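Local coordinates for lipoprotein (Colwellia psychrerythraea, PDB 3O0Y), which is of unknown function but belongs to the DUF885 family of the peptidase MA clan, which suggests a kinship with metallopeptidases, at residues N105-A110 and P594-S599; F347-S352 and R422-N427; D397-G402 and W418-D423. One frame throughout, in Å; residues are numbered along the deposited sequence.

Contact 1. Residues N105-A110 and P594-S599; sequences NQQVMA and PMAVLS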
ATOM      1  N   ASN A 105     -17.544 -15.758  -3.069  1.00  8.70           N
ATOM      2  CA  ASN A 105     -17.274 -15.431  -1.673  1.00  8.09           C
ATOM      3  C   ASN A 105     -16.469 -16.534  -0.995  1.00  7.95           C
ATOM      4  O   ASN A 105     -15.552 -16.236  -0.265  1.00  6.84           O
ATOM      5  CB  ASN A 105     -18.552 -15.192  -0.880  1.00  8.01           C
ATOM      6  CG  ASN A 105     -19.214 -13.850  -1.168  1.00 10.03           C
ATOM      7  OD1 ASN A 105     -18.574 -12.939  -1.617  1.00 10.31           O
ATOM      8  ND2 ASN A 105     -20.516 -13.724  -0.799  1.00  9.95           N
ATOM      9  N   GLN A 106     -16.827 -17.798  -1.236  1.00  8.30           N
ATOM     10  CA  GLN A 106     -16.106 -18.904  -0.634  1.00  7.26           C
ATOM     11  C   GLN A 106     -14.678 -18.925  -1.070  1.00  6.98           C
ATOM     12  O   GLN A 106     -13.777 -19.094  -0.247  1.00  9.53           O
ATOM     13  CB  GLN A 106     -16.776 -20.252  -0.977  1.00  7.80           C
ATOM     14  CG  GLN A 106     -16.057 -21.418  -0.326  1.00 11.56           C
ATOM     15  CD  GLN A 106     -16.814 -22.731  -0.598  1.00 15.14           C
ATOM     16  OE1 GLN A 106     -17.538 -22.835  -1.596  1.00 16.63           O
ATOM     17  NE2 GLN A 106     -16.778 -23.637   0.338  1.00 11.54           N
ATOM     18  N   GLN A 107     -14.460 -18.835  -2.372  1.00  8.72           N
ATOM     19  CA  GLN A 107     -13.097 -18.890  -2.912  1.00  9.53           C
ATOM     20  C   GLN A 107     -12.268 -17.706  -2.465  1.00  8.85           C
ATOM     21  O   GLN A 107     -11.111 -17.884  -1.980  1.00 10.75           O
ATOM     22  CB  GLN A 107     -13.118 -18.972  -4.417  1.00 10.57           C
ATOM     23  CG  GLN A 107     -11.716 -19.047  -5.017  1.00 17.50           C
ATOM     24  CD  GLN A 107     -11.732 -19.445  -6.520  1.00 24.90           C
ATOM     25  OE1 GLN A 107     -12.767 -19.890  -7.008  1.00 25.85           O
ATOM     26  NE2 GLN A 107     -10.564 -19.342  -7.216  1.00 23.13           N
ATOM     27  N   VAL A 108     -12.825 -16.505  -2.545  1.00  8.02           N
ATOM     28  CA  VAL A 108     -12.110 -15.320  -2.110  1.00  7.15           C
ATOM     29  C   VAL A 108     -11.848 -15.355  -0.606  1.00  8.16           C
ATOM     30  O   VAL A 108     -10.754 -15.075  -0.134  1.00  8.02           O
ATOM     31  CB  VAL A 108     -12.818 -14.032  -2.479  1.00  7.84           C
ATOM     32  CG1 VAL A 108     -12.099 -12.813  -1.867  1.00  8.04           C
ATOM     33  CG2 VAL A 108     -12.926 -13.990  -4.011  1.00  8.39           C
ATOM     34  N   MET A 109     -12.855 -15.685   0.195  1.00  7.78           N
ATOM     35  CA  MET A 109     -12.611 -15.658   1.603  1.00  6.52           C
ATOM     36  C   MET A 109     -11.644 -16.766   2.096  1.00  7.84           C
ATOM     37  O   MET A 109     -10.925 -16.527   3.056  1.00 10.53           O
ATOM     38  CB  MET A 109     -13.912 -15.701   2.399  1.00  8.10           C
ATOM     39  CG  MET A 109     -14.705 -14.433   2.283  1.00  8.91           C
ATOM     40  SD  MET A 109     -14.002 -12.948   3.053  1.00  3.51           S
ATOM     41  CE  MET A 109     -13.873 -13.556   4.786  1.00 12.87           C
ATOM     42  N   ALA A 110     -11.667 -17.945   1.485  1.00  8.49           N
ATOM     43  CA  ALA A 110     -10.627 -18.997   1.788  1.00  8.49           C
ATOM     44  C   ALA A 110      -9.240 -18.425   1.444  1.00  8.93           C
ATOM     45  O   ALA A 110      -8.272 -18.588   2.190  1.00  9.13           O
ATOM     46  CB  ALA A 110     -10.899 -20.338   1.020  1.00 10.15           C
ATOM     47  N   PRO A 594      -8.625 -12.109  -6.525  1.00  8.29           N
ATOM     48  CA  PRO A 594      -7.578 -12.789  -7.279  1.00  8.24           C
ATOM     49  C   PRO A 594      -7.889 -12.777  -8.734  1.00 10.01           C
ATOM     50  O   PRO A 594      -9.065 -12.710  -9.143  1.00  6.77           O
ATOM     51  CB  PRO A 594      -7.622 -14.222  -6.736  1.00  9.14           C
ATOM     52  CG  PRO A 594      -8.529 -14.234  -5.615  1.00 12.32           C
ATOM     53  CD  PRO A 594      -9.383 -13.028  -5.655  1.00  9.05           C
ATOM     54  N   MET A 595      -6.848 -12.760  -9.550  1.00  7.99           N
ATOM     55  CA  MET A 595      -7.009 -12.857 -10.976  1.00  8.79           C
ATOM     56  C   MET A 595      -7.913 -13.981 -11.466  1.00  9.42           C
ATOM     57  O   MET A 595      -8.669 -13.800 -12.432  1.00  8.28           O
ATOM     58  CB  MET A 595      -5.650 -12.814 -11.693  1.00  8.69           C
ATOM     59  CG  MET A 595      -4.887 -11.352 -11.571  1.00 12.95           C
ATOM     60  SD  MET A 595      -5.680  -9.858 -12.242  1.00  5.92           S
ATOM     61  CE  MET A 595      -6.368  -9.251 -10.653  1.00  8.72           C
ATOM     62  N   ALA A 596      -7.873 -15.130 -10.799  1.00  9.38           N
ATOM     63  CA  ALA A 596      -8.692 -16.260 -11.232  1.00 10.20           C
ATOM     64  C   ALA A 596     -10.188 -15.923 -11.094  1.00  9.47           C
ATOM     65  O   ALA A 596     -10.987 -16.296 -11.959  1.00  7.99           O
ATOM     66  CB  ALA A 596      -8.365 -17.497 -10.429  1.00 10.77           C
ATOM     67  N   VAL A 597     -10.549 -15.149 -10.072  1.00  7.35           N
ATOM     68  CA  VAL A 597     -11.933 -14.789  -9.867  1.00  6.86           C
ATOM     69  C   VAL A 597     -12.327 -13.666 -10.846  1.00  6.44           C
ATOM     70  O   VAL A 597     -13.435 -13.679 -11.391  1.00  6.16           O
ATOM     71  CB  VAL A 597     -12.181 -14.359  -8.412  1.00 10.45           C
ATOM     72  CG1 VAL A 597     -13.581 -13.794  -8.246  1.00  7.97           C
ATOM     73  CG2 VAL A 597     -11.971 -15.536  -7.470  1.00  8.86           C
ATOM     74  N   LEU A 598     -11.462 -12.682 -11.024  1.00  7.49           N
ATOM     75  CA  LEU A 598     -11.707 -11.643 -12.037  1.00  7.03           C
ATOM     76  C   LEU A 598     -11.946 -12.337 -13.412  1.00  7.33           C
ATOM     77  O   LEU A 598     -12.886 -11.982 -14.113  1.00  8.25           O
ATOM     78  CB  LEU A 598     -10.517 -10.681 -12.108  1.00  7.44           C
ATOM     79  CG  LEU A 598     -10.667  -9.551 -13.160  1.00  8.89           C
ATOM     80  CD1 LEU A 598     -11.934  -8.714 -12.939  1.00  9.51           C
ATOM     81  CD2 LEU A 598      -9.394  -8.663 -13.135  1.00  9.59           C
ATOM     82  N   SER A 599     -11.157 -13.371 -13.747  1.00  7.61           N
ATOM     83  CA  SER A 599     -11.328 -14.015 -15.094  1.00  8.53           C
ATOM     84  C   SER A 599     -12.708 -14.704 -15.143  1.00  7.14           C
ATOM     85  O   SER A 599     -13.369 -14.671 -16.173  1.00  7.58           O
ATOM     86  CB  SER A 599     -10.250 -15.046 -15.468  1.00 11.76           C
ATOM     87  OG  SER A 599      -8.955 -14.440 -15.273  1.00 16.23           O
TER
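Gln107 reaches out from helix 100-117 to lie against Val597 and Ala596 in the first turns of helix 595-608. Its CB is directed toward the opposing helix but is still 4.7 Å from Val597 CG2. CG stands anti to the backbone N (chi1 -179°), and the chain runs on extended, so each further atom gains ground: CG comes to 4.3 Å from Val597 CG2, and CD to 4.0 Å from that same methyl. At the tip the two branches part. NE2 stays by Val597 CG2 at 4.1 Å and also reaches Ala596 CB at 4.3 Å, both plain van der Waals contacts, whereas OE1 accepts a hydrogen bond from Arg600 NH1, one turn further along the same helix. OE1 is thus held by a residue just beyond the contact, while the amide carbon rests on a valine methyl. The Gln107 chain lies alongside Val597 and points the opposite way.

The frame for this is an antiparallel pair of helices: the axes of the two short segments make an angle of 164° and approach no closer than 10.7 Å. At that spacing the helices meet through side chains, and 177 Å² is buried in all.

Beside the glutamine, the apolar part of the contact gathers at Val108 CG2, which is 3.9 Å from Val597 CG2 and 4.0 Å from Pro594 CD. The two valine side chains meet at about a right angle, CG2 against CG2. Pro594 occupies the N-cap position of its helix, and its ring therefore packs on Val108 exactly where that helix begins. Tyr466, from a loop, touches both Val108 and Pro594, and Arg461 adds to the packing on Val108.

Contact 2. Residues F347-S352 and R422-N427; sequences FLYEDS and RDMKAN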
ATOM      1  N   PHE A 347       9.008  23.022 -16.823  1.00  7.45           N
ATOM      2  CA  PHE A 347       8.553  21.799 -16.130  1.00  9.66           C
ATOM      3  C   PHE A 347       8.692  21.875 -14.614  1.00 10.52           C
ATOM      4  O   PHE A 347       8.489  20.853 -13.925  1.00  9.78           O
ATOM      5  CB  PHE A 347       9.167  20.526 -16.691  1.00  8.60           C
ATOM      6  CG  PHE A 347       8.877  20.298 -18.146  1.00  7.01           C
ATOM      7  CD1 PHE A 347       7.553  20.306 -18.605  1.00 10.52           C
ATOM      8  CD2 PHE A 347       9.901  20.110 -19.079  1.00  6.90           C
ATOM      9  CE1 PHE A 347       7.289  20.122 -19.935  1.00 10.86           C
ATOM     10  CE2 PHE A 347       9.623  19.898 -20.393  1.00  9.13           C
ATOM     11  CZ  PHE A 347       8.325  19.946 -20.843  1.00 11.31           C
ATOM     12  N   LEU A 348       9.029  23.046 -14.082  1.00 10.61           N
ATOM     13  CA  LEU A 348       9.336  23.160 -12.622  1.00  9.23           C
ATOM     14  C   LEU A 348       8.469  24.217 -11.999  1.00 10.76           C
ATOM     15  O   LEU A 348       8.431  25.409 -12.454  1.00  9.38           O
ATOM     16  CB  LEU A 348      10.795  23.539 -12.411  1.00 11.02           C
ATOM     17  CG  LEU A 348      11.832  22.523 -12.803  1.00 11.80           C
ATOM     18  CD1 LEU A 348      13.212  23.221 -12.815  1.00 15.42           C
ATOM     19  CD2 LEU A 348      11.703  21.280 -11.903  1.00 11.88           C
ATOM     20  N   TYR A 349       7.746  23.847 -10.943  1.00  7.39           N
ATOM     21  CA  TYR A 349       7.116  24.819 -10.109  1.00  8.81           C
ATOM     22  C   TYR A 349       8.143  25.562  -9.296  1.00  9.17           C
ATOM     23  O   TYR A 349       9.208  25.002  -8.932  1.00  9.09           O
ATOM     24  CB  TYR A 349       6.094  24.133  -9.152  1.00  9.89           C
ATOM     25  CG  TYR A 349       4.954  23.413  -9.810  1.00  7.52           C
ATOM     26  CD1 TYR A 349       3.889  24.128 -10.313  1.00 10.44           C
ATOM     27  CD2 TYR A 349       4.983  22.045  -9.994  1.00  7.13           C
ATOM     28  CE1 TYR A 349       2.835  23.476 -10.920  1.00  9.36           C
ATOM     29  CE2 TYR A 349       3.916  21.353 -10.587  1.00 10.64           C
ATOM     30  CZ  TYR A 349       2.864  22.104 -11.072  1.00  8.48           C
ATOM     31  OH  TYR A 349       1.820  21.474 -11.708  1.00 12.06           O
ATOM     32  N   GLU A 350       7.828  26.804  -8.984  1.00 10.13           N
ATOM     33  CA  GLU A 350       8.729  27.629  -8.202  1.00 11.55           C
ATOM     34  C   GLU A 350       8.859  27.034  -6.788  1.00 11.48           C
ATOM     35  O   GLU A 350       7.864  26.540  -6.218  1.00  8.45           O
ATOM     36  CB  GLU A 350       8.157  29.066  -8.165  1.00 13.07           C
ATOM     37  CG  GLU A 350       8.924  30.016  -7.302  1.00 20.31           C
ATOM     38  CD  GLU A 350       8.339  31.443  -7.307  1.00 26.69           C
ATOM     39  OE1 GLU A 350       7.209  31.698  -6.752  1.00 20.62           O
ATOM     40  OE2 GLU A 350       9.057  32.298  -7.898  1.00 35.13           O
ATOM     41  N   ASP A 351      10.057  27.111  -6.191  1.00 11.02           N
ATOM     42  CA  ASP A 351      10.178  26.641  -4.813  1.00 11.85           C
ATOM     43  C   ASP A 351       9.747  27.767  -3.835  1.00 12.62           C
ATOM     44  O   ASP A 351      10.570  28.595  -3.383  1.00 12.78           O
ATOM     45  CB  ASP A 351      11.609  26.201  -4.585  1.00 14.40           C
ATOM     46  CG  ASP A 351      11.877  25.752  -3.162  1.00 18.02           C
ATOM     47  OD1 ASP A 351      10.961  25.493  -2.354  1.00 15.93           O
ATOM     48  OD2 ASP A 351      13.076  25.739  -2.826  1.00 23.83           O
ATOM     49  N   SER A 352       8.433  27.889  -3.646  1.00 10.96           N
ATOM     50  CA  SER A 352       7.833  29.004  -2.912  1.00 10.55           C
ATOM     51  C   SER A 352       6.460  28.562  -2.499  1.00  9.77           C
ATOM     52  O   SER A 352       5.937  27.529  -2.998  1.00  9.47           O
ATOM     53  CB  SER A 352       7.702  30.228  -3.816  1.00 12.02           C
ATOM     54  OG  SER A 352       6.871  29.953  -4.939  1.00  9.17           O
ATOM     55  N   ARG A 422       7.935  18.415  -0.652  1.00  8.54           N
ATOM     56  CA  ARG A 422       9.271  18.791  -0.144  1.00  9.74           C
ATOM     57  C   ARG A 422      10.164  19.439  -1.197  1.00 12.27           C
ATOM     58  O   ARG A 422      10.799  20.496  -0.927  1.00 13.61           O
ATOM     59  CB  ARG A 422      10.015  17.588   0.394  1.00 10.49           C
ATOM     60  CG  ARG A 422      11.388  17.879   1.048  1.00 15.27           C
ATOM     61  CD  ARG A 422      12.152  16.601   1.485  1.00 25.40           C
ATOM     62  NE  ARG A 422      12.970  16.038   0.402  1.00 40.09           N
ATOM     63  CZ  ARG A 422      12.689  14.943  -0.334  1.00 47.22           C
ATOM     64  NH1 ARG A 422      11.624  14.160  -0.114  1.00 48.28           N
ATOM     65  NH2 ARG A 422      13.536  14.598  -1.297  1.00 52.22           N
ATOM     66  N   ASP A 423      10.231  18.819  -2.385  1.00 11.95           N
ATOM     67  CA  ASP A 423      11.203  19.229  -3.404  1.00 12.26           C
ATOM     68  C   ASP A 423      10.501  19.402  -4.761  1.00 11.78           C
ATOM     69  O   ASP A 423       9.967  18.419  -5.313  1.00 10.95           O
ATOM     70  CB  ASP A 423      12.199  18.097  -3.542  1.00 14.98           C
ATOM     71  CG  ASP A 423      13.331  18.426  -4.541  1.00 24.21           C
ATOM     72  OD1 ASP A 423      13.346  19.578  -5.107  1.00 27.31           O
ATOM     73  OD2 ASP A 423      14.172  17.505  -4.770  1.00 30.27           O
ATOM     74  N   MET A 424      10.534  20.620  -5.293  1.00 11.41           N
ATOM     75  CA  MET A 424       9.844  20.877  -6.555  1.00 12.42           C
ATOM     76  C   MET A 424      10.534  20.085  -7.699  1.00 13.51           C
ATOM     77  O   MET A 424       9.901  19.700  -8.681  1.00 13.29           O
ATOM     78  CB  MET A 424       9.654  22.380  -6.834  1.00 13.75           C
ATOM     79  CG  MET A 424       8.522  23.124  -5.979  1.00 14.82           C
ATOM     80  SD  MET A 424       6.883  22.394  -5.951  1.00  6.64           S
ATOM     81  CE  MET A 424       7.096  21.129  -4.593  1.00  7.54           C
ATOM     82  N   LYS A 425      11.836  19.823  -7.564  1.00 14.57           N
ATOM     83  CA  LYS A 425      12.547  19.088  -8.617  1.00 15.14           C
ATOM     84  C   LYS A 425      12.053  17.645  -8.719  1.00 14.11           C
ATOM     85  O   LYS A 425      12.157  17.018  -9.781  1.00 13.67           O
ATOM     86  CB  LYS A 425      14.073  19.125  -8.422  1.00 17.68           C
ATOM     87  CG  LYS A 425      14.668  20.469  -7.970  1.00 26.09           C
ATOM     88  CD  LYS A 425      14.563  21.563  -9.029  1.00 34.01           C
ATOM     89  CE  LYS A 425      15.745  22.606  -9.008  1.00 36.10           C
ATOM     90  NZ  LYS A 425      16.977  22.085  -8.325  1.00 40.88           N
ATOM     91  N   ALA A 426      11.467  17.141  -7.636  1.00 10.55           N
ATOM     92  CA  ALA A 426      10.882  15.814  -7.553  1.00 12.30           C
ATOM     93  C   ALA A 426       9.416  15.775  -8.056  1.00  9.95           C
ATOM     94  O   ALA A 426       8.787  14.754  -8.038  1.00 11.95           O
ATOM     95  CB  ALA A 426      10.973  15.305  -6.082  1.00 14.92           C
ATOM     96  N   ASN A 427       8.889  16.935  -8.418  1.00  9.87           N
ATOM     97  CA  ASN A 427       7.516  17.120  -8.921  1.00  7.74           C
ATOM     98  C   ASN A 427       7.467  17.786 -10.267  1.00  8.03           C
ATOM     99  O   ASN A 427       6.782  18.799 -10.430  1.00  7.21           O
ATOM    100  CB  ASN A 427       6.718  17.970  -7.936  1.00  7.08           C
ATOM    101  CG  ASN A 427       6.389  17.219  -6.616  1.00 11.23           C
ATOM    102  OD1 ASN A 427       7.056  17.423  -5.566  1.00 13.67           O
ATOM    103  ND2 ASN A 427       5.408  16.393  -6.669  1.00  9.55           N
TER
HETATM  104  O   HOH W   1       8.206  21.121 -10.238  1.00 11.73           O
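A 3-10 turn at 424-426, entered through an Asx turn at Asp423, lays Met424 against Tyr349 in the loop that leads into helix 353-373. The Met424 side chain leaves with CG anti to the carbonyl carbon (chi1 -75°), and its first atoms press on the backbone of the loop: CB is 3.4 Å from Tyr349 O, and CG 3.5 Å from Glu350 O. A bend at chi2 (-52°) then places SD 3.7 Å from Tyr349 CB. The sulfur also makes a Met-aromatic contact, 5.4 Å from the centroid of the Tyr349 ring, with an oblique approach 61° off the ring normal.

The ring has a second neighbour, the carbonyl of Asn427, whose O lies near the ring plane at the edge, 3.7 Å from Tyr349 CD2. At the far end of the ring, the hydroxyl is hydrogen-bonded to Asp362 of helix 353-373, which ties the ring down at its tip as well.

Between the two backbones sits one water. It accepts from Tyr349 N at 2.9 Å and donates to Met424 O and Asn427 O, both at 2.7 Å. One solvent molecule thus links an amide of one segment to two carbonyls of the other. Leu348 CD2 packs against the backbone CA and the side-chain CD of Lys425. Nearby, Asp351 forms a salt bridge with Arg356, which also touches Met424 from the first turn of helix 353-373.

Asp423 OD1 helps hold the turn by accepting from Lys425 N, well above the carboxylate plane, alongside the backbone bonds Ala426 N to Asp423 O and Asn427 N to Met424 O. The whole is a water-bridged junction of two loops, built on an Asx turn running into a 3-10 turn.

Contact 3. Residues D397-G402 and W418-D423; sequences DGAPGG and WINLRD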
ATOM      1  N   ASP A 397      10.270  14.180   4.531  1.00 18.95           N
ATOM      2  CA  ASP A 397      11.580  13.691   4.125  1.00 21.58           C
ATOM      3  C   ASP A 397      11.562  12.196   3.903  1.00 23.80           C
ATOM      4  O   ASP A 397      12.139  11.696   2.942  1.00 27.68           O
ATOM      5  CB  ASP A 397      12.698  14.051   5.144  1.00 23.67           C
ATOM      6  CG  ASP A 397      12.801  15.531   5.421  1.00 29.85           C
ATOM      7  OD1 ASP A 397      12.305  16.366   4.609  1.00 31.74           O
ATOM      8  OD2 ASP A 397      13.449  15.897   6.449  1.00 39.41           O
ATOM      9  N   GLY A 398      10.894  11.436   4.721  1.00 25.23           N
ATOM     10  CA  GLY A 398      10.835   9.978   4.412  1.00 24.70           C
ATOM     11  C   GLY A 398       9.647   9.486   3.577  1.00 23.93           C
ATOM     12  O   GLY A 398       9.570   8.289   3.208  1.00 25.12           O
ATOM     13  N   ALA A 399       8.732  10.379   3.221  1.00 19.28           N
ATOM     14  CA  ALA A 399       7.460   9.946   2.607  1.00 17.39           C
ATOM     15  C   ALA A 399       7.619   9.728   1.126  1.00 15.90           C
ATOM     16  O   ALA A 399       8.458  10.365   0.454  1.00 16.79           O
ATOM     17  CB  ALA A 399       6.322  10.991   2.872  1.00 15.58           C
ATOM     18  N   PRO A 400       6.754   8.904   0.560  1.00 15.15           N
ATOM     19  CA  PRO A 400       6.722   8.749  -0.858  1.00 15.50           C
ATOM     20  C   PRO A 400       6.298  10.036  -1.590  1.00 14.95           C
ATOM     21  O   PRO A 400       5.896  11.019  -0.965  1.00 13.86           O
ATOM     22  CB  PRO A 400       5.643   7.681  -1.069  1.00 16.88           C
ATOM     23  CG  PRO A 400       4.805   7.808   0.038  1.00 16.97           C
ATOM     24  CD  PRO A 400       5.646   8.160   1.201  1.00 16.75           C
ATOM     25  N   GLY A 401       6.510  10.030  -2.900  1.00 12.74           N
ATOM     26  CA  GLY A 401       6.079  11.132  -3.786  1.00 12.08           C
ATOM     27  C   GLY A 401       4.594  11.389  -3.702  1.00 10.89           C
ATOM     28  O   GLY A 401       4.154  12.552  -3.684  1.00  8.21           O
ATOM     29  N   GLY A 402       3.824  10.306  -3.662  1.00 11.26           N
ATOM     30  CA  GLY A 402       2.369  10.370  -3.470  1.00 10.11           C
ATOM     31  C   GLY A 402       1.840   9.108  -2.841  1.00  9.74           C
ATOM     32  O   GLY A 402       2.504   8.087  -2.870  1.00  8.97           O
ATOM     33  N   TRP A 418      -2.432  11.975  -0.941  1.00  5.90           N
ATOM     34  CA  TRP A 418      -1.340  12.668  -0.356  1.00  6.66           C
ATOM     35  C   TRP A 418      -0.256  12.978  -1.380  1.00  6.29           C
ATOM     36  O   TRP A 418       0.161  12.095  -2.169  1.00  8.08           O
ATOM     37  CB  TRP A 418      -0.687  11.856   0.719  1.00  6.46           C
ATOM     38  CG  TRP A 418      -1.554  11.548   1.857  1.00  5.73           C
ATOM     39  CD1 TRP A 418      -2.387  10.475   1.931  1.00  9.30           C
ATOM     40  CD2 TRP A 418      -1.741  12.299   3.083  1.00  7.18           C
ATOM     41  NE1 TRP A 418      -3.063  10.480   3.146  1.00 12.53           N
ATOM     42  CE2 TRP A 418      -2.703  11.595   3.858  1.00 11.97           C
ATOM     43  CE3 TRP A 418      -1.219  13.486   3.579  1.00 12.14           C
ATOM     44  CZ2 TRP A 418      -3.143  12.052   5.110  1.00 14.61           C
ATOM     45  CZ3 TRP A 418      -1.650  13.971   4.807  1.00 13.83           C
ATOM     46  CH2 TRP A 418      -2.605  13.225   5.581  1.00 14.81           C
ATOM     47  N   ILE A 419       0.186  14.225  -1.370  1.00  7.00           N
ATOM     48  CA  ILE A 419       1.270  14.672  -2.251  1.00  6.43           C
ATOM     49  C   ILE A 419       2.467  15.202  -1.470  1.00  7.93           C
ATOM     50  O   ILE A 419       2.284  15.935  -0.504  1.00  9.72           O
ATOM     51  CB  ILE A 419       0.697  15.741  -3.264  1.00  6.03           C
ATOM     52  CG1 ILE A 419       1.757  16.114  -4.275  1.00  8.30           C
ATOM     53  CG2 ILE A 419       0.149  16.937  -2.537  1.00  6.57           C
ATOM     54  CD1 ILE A 419       2.074  15.032  -5.300  1.00  9.59           C
ATOM     55  N   ASN A 420       3.699  14.828  -1.876  1.00  8.31           N
ATOM     56  CA  ASN A 420       4.920  15.304  -1.199  1.00  7.40           C
ATOM     57  C   ASN A 420       5.421  16.594  -1.823  1.00  9.44           C
ATOM     58  O   ASN A 420       5.809  16.591  -3.009  1.00  9.80           O
ATOM     59  CB  ASN A 420       6.003  14.261  -1.341  1.00  7.50           C
ATOM     60  CG  ASN A 420       7.103  14.470  -0.380  1.00  9.02           C
ATOM     61  OD1 ASN A 420       7.541  15.586  -0.147  1.00 10.53           O
ATOM     62  ND2 ASN A 420       7.582  13.380   0.217  1.00 11.13           N
ATOM     63  N   LEU A 421       5.294  17.705  -1.102  1.00  9.20           N
ATOM     64  CA  LEU A 421       5.751  18.995  -1.601  1.00  7.98           C
ATOM     65  C   LEU A 421       7.160  19.387  -1.147  1.00  9.38           C
ATOM     66  O   LEU A 421       7.562  20.571  -1.288  1.00 11.10           O
ATOM     67  CB  LEU A 421       4.730  20.036  -1.229  1.00 10.18           C
ATOM     68  CG  LEU A 421       3.252  19.838  -1.548  1.00 13.05           C
ATOM     69  CD1 LEU A 421       2.459  20.994  -0.971  1.00 12.65           C
ATOM     70  CD2 LEU A 421       3.165  19.689  -3.077  1.00 12.50           C
ATOM     71  N   ARG A 422       7.935  18.415  -0.652  1.00  8.54           N
ATOM     72  CA  ARG A 422       9.271  18.791  -0.144  1.00  9.74           C
ATOM     73  C   ARG A 422      10.164  19.439  -1.197  1.00 12.27           C
ATOM     74  O   ARG A 422      10.799  20.496  -0.927  1.00 13.61           O
ATOM     75  CB  ARG A 422      10.015  17.588   0.394  1.00 10.49           C
ATOM     76  CG  ARG A 422      11.388  17.879   1.048  1.00 15.27           C
ATOM     77  CD  ARG A 422      12.152  16.601   1.485  1.00 25.40           C
ATOM     78  NE  ARG A 422      12.970  16.038   0.402  1.00 40.09           N
ATOM     79  CZ  ARG A 422      12.689  14.943  -0.334  1.00 47.22           C
ATOM     80  NH1 ARG A 422      11.624  14.160  -0.114  1.00 48.28           N
ATOM     81  NH2 ARG A 422      13.536  14.598  -1.297  1.00 52.22           N
ATOM     82  N   ASP A 423      10.231  18.819  -2.385  1.00 11.95           N
ATOM     83  CA  ASP A 423      11.203  19.229  -3.404  1.00 12.26           C
ATOM     84  C   ASP A 423      10.501  19.402  -4.761  1.00 11.78           C
ATOM     85  O   ASP A 423       9.967  18.419  -5.313  1.00 10.95           O
ATOM     86  CB  ASP A 423      12.199  18.097  -3.542  1.00 14.98           C
ATOM     87  CG  ASP A 423      13.331  18.426  -4.541  1.00 24.21           C
ATOM     88  OD1 ASP A 423      13.346  19.578  -5.107  1.00 27.31           O
ATOM     89  OD2 ASP A 423      14.172  17.505  -4.770  1.00 30.27           O
TER
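Asn420 fastens the loop 397-402 through both its backbone and its side-chain amide. Its ND2 donates to Pro400 O at 3.1 Å (N-H...O 158°), with that oxygen lying in the amide plane, and more weakly to Ala399 O. Its backbone N donates to Gly401 O at 2.9 Å. Chi1 (-163°) sets CG anti to the backbone N, and chi2 then turns ND2 to the carbonyls. Asp397 OD1 touches Arg422 CD at 3.1 Å; the planes of its carboxylate and the guanidinium are 84° apart, and the charged atoms stay beyond salt-bridge range.

One step along, an antiparallel, non-hydrogen-bonded pair joins Gly402 of strand 402-405 to Ile419 of strand 416-419. There Gly402 CA comes to 3.1 Å from Trp418 O as a CA-H...O contact.

In the second shell, Asn420 OD1 accepts from Arg422 N at 2.9 Å, in the carbonyl plane, an Asx turn that fixes the rotation of the amide; Gln396 O takes a further bond from ND2. An alanine here removes the bonds to Pro400 O, Gln396 O and Arg422 N, and the Ala399-Pro400 part of the loop would probably be held less firmly, though Asn420 N could still bond Gly401 O.

Contacts 2 and 3 are neighbours, their centres 11 Å apart, and they share Arg422 and Asp423: the chain leaving strand 416-419 serves contact 3 first and contact 2 next. Helix 353-373 backs both, since Arg356 pairs with Asp351 and also bonds to Leu421 O, while Leu359 touches Tyr349 and Leu421. Contact 1 lies on the other side of the chain's centre, its centre about 43 Å from that of contact 2 and about 35 Å from that of contact 3, with no touch. Both other contacts fall between its two helices along the chain. Contact 1 thus brings together helices from near the two ends of the sequence, whereas contacts 2 and 3 fix loops beside the small sheet.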